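Local coordinates for DPS family protein (Vibrio cholerae O1 biovar El Tor, PDB 3IQ1), which probably binds and oxidises iron as a twelve-subunit assembly of the ferritin-like Dps family, at residues Asp62-Leu65 against Lys66-Leu70; Ser78-Pro81 against Met82-Phe85; Thr131-Glu134 against Gly135-Ala138. All blocks are in the same frame, centred on the assembly; numbering follows the deposited sequence. Where two conformers were deposited one is given.

Contacts 1, 2 and 3 follow one another along the chain, all within the ferritin-like domain. Contact 1 is a run of side chains on helix 49-76. Contact 2 lies in the loop leading from that helix to helix 85-91, and contact 3 is the turn joining helix 103-131 to helix 134-158. Centre-to-centre distances are about 14 Å (1 to 2), 18 Å (1 to 3) and 20 Å (2 to 3), and no two touch. Contacts 1 and 2 meet the second subunit; contact 3 meets the third, which Glu69 of contact 1 approaches only through a long, weak ion pair. A helix, its exit and a tight turn thus take part in contacts between subunits.

Contact 1: residues Asp62-Leu65 against Lys66-Leu70; sequences DLQL and KIDEL
Four successive backbone bonds join Asp62-Leu65 to Lys66-Leu70, each from an N-H to the carbonyl four residues earlier, from Lys66 N to Asp62 O (3.2 Å) through Glu69 N to Leu65 O (3.1 Å). This is uninterrupted alpha helix, the middle of helix 49-76 in the ferritin-like four-helix bundle. Lys66 supplies the clearest side-chain link across it. Its chain is extended as far as CE and then bends (chi4 72°), bringing Lys66 NZ to water 1 at 2.8 Å; the same water donates to Asp62 O at 2.9 Å. That carbonyl therefore receives both Lys66 N and a water held by the Lys66 side chain. The ammonium also forms a salt bridge with Glu146 of helix 134-158, which ties two bundle helices together, while Asp62 OD2 remains 5.8 Å from Lys66 NZ, too far for a salt bridge. On another side of the helix Ile67 packs its CG1 branch against the carbonyl of Leu63, and Ile67 CD1 approaches Gln64 OE1 at 4.2 Å. With CG beside its own backbone N (chi1 -61°), the Asp68 carboxylate folds back over the preceding turn. Asp68 OD1 makes a salt bridge with Arg38 of the second subunit, whose positive charge probably eases the repulsion between Asp68 OD1 and Gln64 O, two acceptors 3.0 Å apart with no hydrogen bond between them.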
loop_
_atom_site.group_PDB
_atom_site.type_symbol
_atom_site.label_atom_id
_atom_site.label_comp_id
_atom_site.label_asym_id
_atom_site.label_seq_id
_atom_site.Cartn_x
_atom_site.Cartn_y
_atom_site.Cartn_z
ATOM N N ASP B 62 -16.525 -2.993 16.007
ATOM C CA ASP B 62 -16.190 -1.856 16.893
ATOM C C ASP B 62 -16.430 -2.281 18.372
ATOM O O ASP B 62 -15.619 -1.994 19.249
ATOM C CB ASP B 62 -16.999 -0.615 16.486
ATOM C CG ASP B 62 -16.476 0.065 15.196
ATOM O OD1 ASP B 62 -15.271 -0.152 14.837
ATOM O OD2 ASP B 62 -17.230 0.835 14.529
ATOM N N LEU B 63 -17.507 -3.037 18.653
ATOM C CA LEU B 63 -17.723 -3.534 20.024
ATOM C C LEU B 63 -16.607 -4.447 20.497
ATOM O O LEU B 63 -16.195 -4.394 21.662
ATOM C CB LEU B 63 -19.066 -4.272 20.133
ATOM C CG LEU B 63 -20.419 -3.532 20.000
ATOM C CD1 LEU B 63 -21.620 -4.485 20.012
ATOM C CD2 LEU B 63 -20.540 -2.465 21.140
ATOM N N GLN B 64 -16.088 -5.262 19.566
ATOM C CA GLN B 64 -15.048 -6.223 19.889
ATOM C C GLN B 64 -13.780 -5.469 20.277
ATOM O O GLN B 64 -13.129 -5.855 21.262
ATOM C CB GLN B 64 -14.760 -7.158 18.726
ATOM C CG GLN B 64 -13.690 -8.159 19.116
ATOM C CD GLN B 64 -14.293 -9.459 19.562
ATOM O OE1 GLN B 64 -15.274 -9.504 20.307
ATOM N NE2 GLN B 64 -13.726 -10.553 19.065
ATOM N N LEU B 65 -13.482 -4.397 19.558
ATOM C CA LEU B 65 -12.328 -3.542 19.912
ATOM C C LEU B 65 -12.476 -3.042 21.361
ATOM O O LEU B 65 -11.518 -3.046 22.140
ATOM C CB LEU B 65 -12.157 -2.329 18.955
ATOM C CG LEU B 65 -11.760 -2.675 17.499
ATOM C CD1 LEU B 65 -11.752 -1.468 16.555
ATOM C CD2 LEU B 65 -10.406 -3.307 17.498
ATOM N N LYS B 66 -13.676 -2.612 21.703
ATOM C CA LYS B 66 -13.958 -2.044 23.040
ATOM C C LYS B 66 -13.883 -3.079 24.106
ATOM O O LYS B 66 -13.376 -2.807 25.183
ATOM C CB LYS B 66 -15.286 -1.307 23.040
ATOM C CG LYS B 66 -15.201 0.019 22.236
ATOM C CD LYS B 66 -16.434 0.905 22.306
ATOM C CE LYS B 66 -16.279 2.266 21.652
ATOM N NZ LYS B 66 -16.243 2.192 20.130
ATOM N N ILE B 67 -14.363 -4.289 23.833
ATOM C CA ILE B 67 -14.286 -5.396 24.749
ATOM C C ILE B 67 -12.827 -5.704 25.102
ATOM O O ILE B 67 -12.481 -5.873 26.281
ATOM C CB ILE B 67 -14.964 -6.644 24.180
ATOM C CG1 ILE B 67 -16.486 -6.496 24.284
ATOM C CG2 ILE B 67 -14.534 -7.840 24.949
ATOM C CD1 ILE B 67 -17.254 -7.493 23.373
ATOM N N ASP B 68 -11.986 -5.693 24.071
ATOM C CA ASP B 68 -10.536 -5.959 24.235
ATOM C C ASP B 68 -9.921 -4.904 25.191
ATOM O O ASP B 68 -9.245 -5.243 26.173
ATOM C CB ASP B 68 -9.816 -5.860 22.880
ATOM C CG ASP B 68 -10.321 -6.869 21.814
ATOM O OD1 ASP B 68 -11.075 -7.786 22.183
ATOM O OD2 ASP B 68 -9.919 -6.757 20.597
ATOM N N GLU B 69 -10.215 -3.650 24.915
ATOM C CA GLU B 69 -9.653 -2.511 25.657
ATOM C C GLU B 69 -10.179 -2.473 27.095
ATOM O O GLU B 69 -9.488 -2.101 28.003
ATOM C CB GLU B 69 -9.799 -1.162 24.912
ATOM C CG GLU B 69 -8.820 0.000 25.369
ATOM C CD GLU B 69 -8.750 1.241 24.432
ATOM O OE1 GLU B 69 -7.986 2.182 24.730
ATOM O OE2 GLU B 69 -9.435 1.280 23.398
ATOM N N LEU B 70 -11.428 -2.862 27.263
ATOM C CA LEU B 70 -12.023 -2.901 28.580
ATOM C C LEU B 70 -11.446 -3.998 29.471
ATOM O O LEU B 70 -11.077 -3.747 30.618
ATOM C CB LEU B 70 -13.528 -3.044 28.392
ATOM C CG LEU B 70 -14.476 -2.993 29.503
ATOM C CD1 LEU B 70 -14.225 -1.732 30.382
ATOM C CD2 LEU B 70 -15.917 -2.959 28.875
HETATM O O HOH W 1 -14.431 0.577 18.704
#

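Contact 2: residues Ser78-Pro81 against Met82-Phe85; sequences SARP and MHSF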
loop_
_atom_site.group_PDB
_atom_site.type_symbol
_atom_site.label_atom_id
_atom_site.label_comp_id
_atom_site.label_asym_id
_atom_site.label_seq_id
_atom_site.Cartn_x
_atom_site.Cartn_y
_atom_site.Cartn_z
ATOM N N SER B 78 -5.115 -4.171 38.097
ATOM C CA SER B 78 -4.773 -5.374 38.910
ATOM C C SER B 78 -6.017 -6.092 39.385
ATOM O O SER B 78 -6.096 -6.546 40.515
ATOM C CB SER B 78 -3.840 -5.032 40.073
ATOM O OG SER B 78 -2.611 -4.559 39.567
ATOM N N ALA B 79 -6.977 -6.200 38.498
ATOM C CA ALA B 79 -8.183 -6.927 38.764
ATOM C C ALA B 79 -8.383 -8.021 37.702
ATOM O O ALA B 79 -7.713 -8.048 36.675
ATOM C CB ALA B 79 -9.410 -5.922 38.851
ATOM N N ARG B 80 -9.343 -8.917 37.967
ATOM C CA ARG B 80 -9.625 -10.042 37.095
ATOM C C ARG B 80 -10.770 -9.756 36.124
ATOM O O ARG B 80 -11.872 -9.564 36.577
ATOM C CB ARG B 80 -10.075 -11.210 38.005
ATOM C CG ARG B 80 -10.517 -12.469 37.277
ATOM C CD ARG B 80 -10.974 -13.503 38.282
ATOM N NE ARG B 80 -11.402 -14.780 37.708
ATOM C CZ ARG B 80 -12.575 -14.999 37.112
ATOM N NH1 ARG B 80 -13.464 -14.037 36.916
ATOM N NH2 ARG B 80 -12.833 -16.214 36.630
ATOM N N PRO B 81 -10.520 -9.769 34.818
ATOM C CA PRO B 81 -11.677 -9.584 33.926
ATOM C C PRO B 81 -12.525 -10.848 33.866
ATOM O O PRO B 81 -11.972 -11.938 33.702
ATOM C CB PRO B 81 -11.073 -9.427 32.559
ATOM C CG PRO B 81 -9.650 -9.899 32.696
ATOM C CD PRO B 81 -9.267 -9.954 34.101
HETATM N N MSE B 82 -13.829 -10.681 33.959
HETATM C CA MSE B 82 -14.729 -11.778 33.728
HETATM C C MSE B 82 -14.457 -12.348 32.321
HETATM O O MSE B 82 -14.311 -11.597 31.373
HETATM C CB MSE B 82 -16.168 -11.324 33.839
HETATM C CG MSE B 82 -16.917 -11.968 34.857
HETATM SE SE MSE B 82 -18.820 -11.303 34.838
HETATM C CE MSE B 82 -18.458 -9.751 35.491
ATOM N N HIS B 83 -14.399 -13.662 32.223
ATOM C CA HIS B 83 -13.979 -14.335 31.006
ATOM C C HIS B 83 -14.692 -15.655 30.803
ATOM O O HIS B 83 -14.136 -16.610 30.292
ATOM C CB HIS B 83 -12.446 -14.456 30.914
ATOM C CG HIS B 83 -11.800 -15.099 32.108
ATOM N ND1 HIS B 83 -11.270 -16.370 32.087
ATOM C CD2 HIS B 83 -11.589 -14.625 33.346
ATOM C CE1 HIS B 83 -10.737 -16.639 33.281
ATOM N NE2 HIS B 83 -10.910 -15.590 34.054
ATOM N N SER B 84 -15.975 -15.684 31.151
ATOM C CA SER B 84 -16.840 -16.819 30.831
ATOM C C SER B 84 -18.249 -16.343 30.512
ATOM O O SER B 84 -18.741 -15.388 31.106
ATOM C CB SER B 84 -16.925 -17.818 31.988
ATOM O OG SER B 84 -17.488 -17.266 33.168
ATOM N N PHE B 85 -18.871 -17.072 29.593
ATOM C CA PHE B 85 -20.301 -16.863 29.234
ATOM C C PHE B 85 -21.147 -16.930 30.490
ATOM O O PHE B 85 -22.044 -16.138 30.678
ATOM C CB PHE B 85 -20.789 -17.933 28.248
ATOM C CG PHE B 85 -20.175 -17.866 26.840
ATOM C CD1 PHE B 85 -19.521 -16.739 26.331
ATOM C CD2 PHE B 85 -20.332 -18.949 25.988
ATOM C CE1 PHE B 85 -18.981 -16.758 25.024
ATOM C CE2 PHE B 85 -19.830 -18.941 24.695
ATOM C CZ PHE B 85 -19.154 -17.860 24.215
#
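Arg80 and His83 meet in the loop between helix 49-76 and the short helix 85-91, a connection bounded by two helix-end motifs. At its start Ser78, with positive phi, is the C-prime residue of a Schellman motif (Ala79 N to Ile74 O, Ser78 N to Leu75 O); at its end Ser84 is the N-cap, its OG accepting from Gly87 N. From Ala79 to Met82 the backbone is extended (Pro81 phi/psi -75°/135°). Arg80 runs straight out to NE and carries its guanidinium alongside the loop. One corner of the His83 ring sits over a face of the Arg80 guanidinium, off toward its rim, the planes 44° apart, so this is no parallel stack. Arg80 NH1 also comes 4.1 Å from Met82 CA, Met82 being selenomethionine. Arg80 NE forms a salt bridge with Asp99 of the second subunit, which holds the guanidinium in place. Pro81 meanwhile packs on Ala71, Ile74 and Leu75 of helix 49-76. Phe85 stacks on Phe85 of the second subunit, consistent with a twofold interface. A short helix in the connection between the second and third bundle helices is characteristic of the Dps fold.

Contact 3: residues Thr131-Glu134 against Gly135-Ala138; sequences TGDE and GTSA
The carboxylate of Asp133 is met on one face by two groups of Thr136, both above its plane: Thr136 N donates to Asp133 OD1 at 3.1 Å from 55° out of it, and Thr136 OG1 donates to Asp133 OD2 at a short 2.6 Å from 44° out. This is an N-cap, with Asp133 just before helix 134-158 and the bond from Thr136 N as the capping bond. With CG anti to the backbone N (chi1 -178°), the Asp133 carboxylate reaches forward to the N-H and hydroxyl of Thr136. From the opposite side of the plane water 2 donates to Asp133 OD1 at 2.8 Å, and it accepts from Gly135 N at 2.9 Å, giving another early amide a partner. Arg73 adds a salt bridge to OD1 and a hydrogen bond to Thr136 OG1, so this buried carboxylate probably stays ionised. Upstream, Gly132 ends helix 103-131 with positive phi in a Schellman motif, so that one helix stops and the next begins within a few residues. Glu134 OE2 is hydrogen-bonded to Ser141 OG of the third subunit. Regular helical bonding starts at once, with Ser137 N 2.9 Å from Asp133 O and Ala138 N 2.9 Å from Glu134 O.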
loop_
_atom_site.group_PDB
_atom_site.type_symbol
_atom_site.label_atom_id
_atom_site.label_comp_id
_atom_site.label_asym_id
_atom_site.label_seq_id
_atom_site.Cartn_x
_atom_site.Cartn_y
_atom_site.Cartn_z
ATOM N N THR B 131 -11.962 10.028 42.161
ATOM C CA THR B 131 -10.693 9.626 42.747
ATOM C C THR B 131 -9.468 9.894 41.902
ATOM O O THR B 131 -8.361 9.494 42.270
ATOM C CB THR B 131 -10.683 8.147 43.159
ATOM O OG1 THR B 131 -11.159 7.340 42.089
ATOM C CG2 THR B 131 -11.545 7.984 44.420
ATOM N N GLY B 132 -9.647 10.562 40.781
ATOM C CA GLY B 132 -8.557 10.881 39.901
ATOM C C GLY B 132 -8.012 9.737 39.081
ATOM O O GLY B 132 -6.824 9.727 38.731
ATOM N N ASP B 133 -8.843 8.740 38.797
ATOM C CA ASP B 133 -8.445 7.670 37.900
ATOM C C ASP B 133 -8.636 8.170 36.419
ATOM O O ASP B 133 -9.596 7.848 35.715
ATOM C CB ASP B 133 -9.190 6.364 38.181
ATOM C CG ASP B 133 -8.743 5.225 37.291
ATOM O OD1 ASP B 133 -7.954 5.455 36.346
ATOM O OD2 ASP B 133 -9.216 4.089 37.485
ATOM N N GLU B 134 -7.628 8.886 35.947
ATOM C CA GLU B 134 -7.671 9.506 34.633
ATOM C C GLU B 134 -7.625 8.470 33.506
ATOM O O GLU B 134 -8.281 8.653 32.490
ATOM C CB GLU B 134 -6.493 10.438 34.461
ATOM C CG GLU B 134 -6.481 11.116 33.085
ATOM C CD GLU B 134 -7.721 11.947 32.815
ATOM O OE1 GLU B 134 -8.317 12.469 33.829
ATOM O OE2 GLU B 134 -8.059 12.118 31.611
ATOM N N GLY B 135 -6.872 7.398 33.683
ATOM C CA GLY B 135 -6.852 6.355 32.657
ATOM C C GLY B 135 -8.204 5.705 32.383
ATOM O O GLY B 135 -8.588 5.469 31.246
ATOM N N THR B 136 -8.954 5.472 33.456
ATOM C CA THR B 136 -10.297 4.930 33.334
ATOM C C THR B 136 -11.229 5.973 32.797
ATOM O O THR B 136 -12.021 5.687 31.907
ATOM C CB THR B 136 -10.815 4.354 34.649
ATOM O OG1 THR B 136 -9.951 3.306 35.068
ATOM C CG2 THR B 136 -12.288 3.813 34.539
ATOM N N SER B 137 -11.119 7.214 33.302
ATOM C CA SER B 137 -11.943 8.312 32.799
ATOM C C SER B 137 -11.817 8.482 31.297
ATOM O O SER B 137 -12.817 8.653 30.595
ATOM C CB SER B 137 -11.539 9.631 33.470
ATOM O OG SER B 137 -12.003 9.649 34.798
ATOM N N ALA B 138 -10.586 8.476 30.820
ATOM C CA ALA B 138 -10.276 8.730 29.430
ATOM C C ALA B 138 -10.911 7.661 28.573
ATOM O O ALA B 138 -11.369 7.927 27.509
ATOM C CB ALA B 138 -8.739 8.769 29.217
HETATM O O HOH W 2 -5.442 6.712 36.059
#